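Local coordinates for protein CRISPR pre-crRNA endoribonuclease Cas5d (Mannheimia succiniciproducens, PDB 3KG4) that processes precursor CRISPR RNA as a metal-independent Cas5-family endoribonuclease of the type I-C antiviral defence system, at residues L42-W47 with Q152-G157. Numbering follows the deposited sequence.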
loop_
_atom_site.group_PDB
_atom_site.type_symbol
_atom_site.label_atom_id
_atom_site.label_comp_id
_atom_site.label_asym_id
_atom_site.label_seq_id
_atom_site.Cartn_x
_atom_site.Cartn_y
_atom_site.Cartn_z
ATOM N N LEU A 42 -1.731 3.953 4.956
ATOM C CA LEU A 42 -1.434 5.376 5.105
ATOM C C LEU A 42 -2.456 6.085 6.031
ATOM O O LEU A 42 -2.054 6.853 6.875
ATOM C CB LEU A 42 -1.405 6.078 3.763
ATOM C CG LEU A 42 -0.361 5.586 2.723
ATOM C CD1 LEU A 42 -0.427 6.479 1.456
ATOM C CD2 LEU A 42 1.028 5.571 3.261
ATOM N N SER A 43 -3.741 5.801 5.838
ATOM C CA SER A 43 -4.827 6.370 6.611
ATOM C C SER A 43 -4.778 5.997 8.099
ATOM O O SER A 43 -5.184 6.808 8.927
ATOM C CB SER A 43 -6.156 5.937 6.002
ATOM O OG SER A 43 -6.215 6.340 4.665
ATOM N N ALA A 44 -4.250 4.815 8.422
ATOM C CA ALA A 44 -4.049 4.344 9.795
ATOM C C ALA A 44 -3.013 5.191 10.551
ATOM O O ALA A 44 -3.133 5.402 11.776
ATOM C CB ALA A 44 -3.613 2.895 9.804
ATOM N N ILE A 45 -2.013 5.669 9.815
ATOM C CA ILE A 45 -1.037 6.627 10.343
ATOM C C ILE A 45 -1.621 8.053 10.416
ATOM O O ILE A 45 -1.566 8.697 11.452
ATOM C CB ILE A 45 0.286 6.576 9.536
ATOM C CG1 ILE A 45 0.929 5.188 9.660
ATOM C CG2 ILE A 45 1.249 7.670 10.034
ATOM C CD1 ILE A 45 2.079 4.886 8.672
ATOM N N HIS A 46 -2.220 8.555 9.361
ATOM C CA HIS A 46 -2.855 9.856 9.441
ATOM C C HIS A 46 -3.936 9.971 8.433
ATOM O O HIS A 46 -3.741 9.713 7.238
ATOM C CB HIS A 46 -1.870 11.017 9.238
ATOM C CG HIS A 46 -2.529 12.363 9.207
ATOM N ND1 HIS A 46 -3.176 12.899 10.302
ATOM C CD2 HIS A 46 -2.680 13.262 8.206
ATOM C CE1 HIS A 46 -3.679 14.080 9.981
ATOM N NE2 HIS A 46 -3.407 14.317 8.710
ATOM N N TRP A 47 -5.108 10.384 8.905
ATOM C CA TRP A 47 -6.177 10.697 8.016
ATOM C C TRP A 47 -7.091 11.714 8.661
ATOM O O TRP A 47 -7.187 11.762 9.879
ATOM C CB TRP A 47 -6.984 9.436 7.695
ATOM C CG TRP A 47 -8.011 9.704 6.695
ATOM C CD1 TRP A 47 -7.827 9.851 5.363
ATOM C CD2 TRP A 47 -9.408 9.877 6.922
ATOM N NE1 TRP A 47 -9.001 10.105 4.739
ATOM C CE2 TRP A 47 -10.001 10.113 5.672
ATOM C CE3 TRP A 47 -10.216 9.846 8.060
ATOM C CZ2 TRP A 47 -11.368 10.319 5.518
ATOM C CZ3 TRP A 47 -11.573 10.052 7.906
ATOM C CH2 TRP A 47 -12.136 10.280 6.655
ATOM N N GLN A 152 -4.293 3.818 14.411
ATOM C CA GLN A 152 -4.651 2.380 14.558
ATOM C C GLN A 152 -3.536 1.578 13.887
ATOM O O GLN A 152 -2.911 2.077 12.951
ATOM C CB GLN A 152 -6.028 2.028 13.954
ATOM C CG GLN A 152 -6.662 3.099 13.038
ATOM C CD GLN A 152 -7.663 2.546 12.035
ATOM O OE1 GLN A 152 -8.183 1.438 12.189
ATOM N NE2 GLN A 152 -7.941 3.331 10.991
ATOM N N GLN A 153 -3.244 0.378 14.389
ATOM C CA GLN A 153 -2.156 -0.439 13.844
ATOM C C GLN A 153 -2.437 -0.744 12.349
ATOM O O GLN A 153 -3.503 -1.222 12.012
ATOM C CB GLN A 153 -1.971 -1.751 14.642
ATOM C CG GLN A 153 -0.952 -2.775 14.032
ATOM C CD GLN A 153 0.526 -2.376 14.187
ATOM O OE1 GLN A 153 1.063 -2.398 15.290
ATOM N NE2 GLN A 153 1.195 -2.050 13.075
ATOM N N PRO A 154 -1.502 -0.389 11.456
ATOM C CA PRO A 154 -1.673 -0.847 10.063
ATOM C C PRO A 154 -1.431 -2.363 9.910
ATOM O O PRO A 154 -0.667 -2.974 10.645
ATOM C CB PRO A 154 -0.648 -0.015 9.288
ATOM C CG PRO A 154 0.383 0.363 10.263
ATOM C CD PRO A 154 -0.310 0.466 11.615
ATOM N N CYS A 155 -2.099 -2.939 8.915
ATOM C CA CYS A 155 -2.033 -4.364 8.687
ATOM C C CYS A 155 -1.828 -4.625 7.206
ATOM O O CYS A 155 -2.117 -3.778 6.366
ATOM C CB CYS A 155 -3.296 -5.070 9.191
ATOM S SG CYS A 155 -4.769 -4.822 8.235
ATOM N N MET A 156 -1.288 -5.804 6.921
ATOM C CA MET A 156 -0.997 -6.224 5.588
ATOM C C MET A 156 -2.176 -7.024 5.049
ATOM O O MET A 156 -2.070 -8.213 4.853
ATOM C CB MET A 156 0.259 -7.067 5.616
ATOM C CG MET A 156 1.476 -6.248 5.920
ATOM S SD MET A 156 1.952 -5.246 4.466
ATOM C CE MET A 156 3.651 -5.347 4.724
ATOM N N GLY A 157 -3.292 -6.339 4.826
ATOM C CA GLY A 157 -4.446 -6.893 4.150
ATOM C C GLY A 157 -5.495 -7.519 5.047
ATOM O O GLY A 157 -6.673 -7.459 4.726
#
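Ala-44 meets Gln-152 and Pro-154 where the last turn of helix 35-45 passes the loop that follows helix 135-146. Within the larger antiparallel sheet, the order 164-167, 7-13, 114-124, 51-60, with both helices in the connections, identifies a ferredoxin-like βαββαβ fold, as expected of a RAMP-type Cas protein. The contact joins the C-terminal end of helix 35-45 to the loop leading into strand 164-167.

The polar evidence is one bond, from Gln-152 N to Ala-44 O at 3.3 Å. Its N-H···O angle of 154° is moderately straight, while the donor stands 21° out of the carbonyl plane. Ala-44 also shares a backbone bond with Phe-151, the residue before Gln-152. The CB of Ala-44 points at the loop and lies 3.3 Å from Gln-152 O, in van der Waals contact.

Following Gln-152 outward, CB stays off the helix. A chi1 of 13° nearly eclipses CG with the backbone N, the atom already bonded to Ala-44, and thereby swings CG to 4.4 Å from Ala-44 CB. From there the chain runs on extended, and CD merely carries the amide past Ala-44. The terminal amide directs NE2 inward, 4.2 Å from Ala-44 CA, and OE1 outward.

On the other flank of the methyl, away from the Gln-152 amide, Pro-154 CB touches Ala-44 CB at 4.2 Å, an apolar contact; the backbone of Pro-154 is hydrogen-bonded to that of Ala-163, next to strand 164-167. The loop also braces itself: Gln-153 NE2 reaches a lone pair of Pro-154 O, in the carbonyl plane, at 3.2 Å.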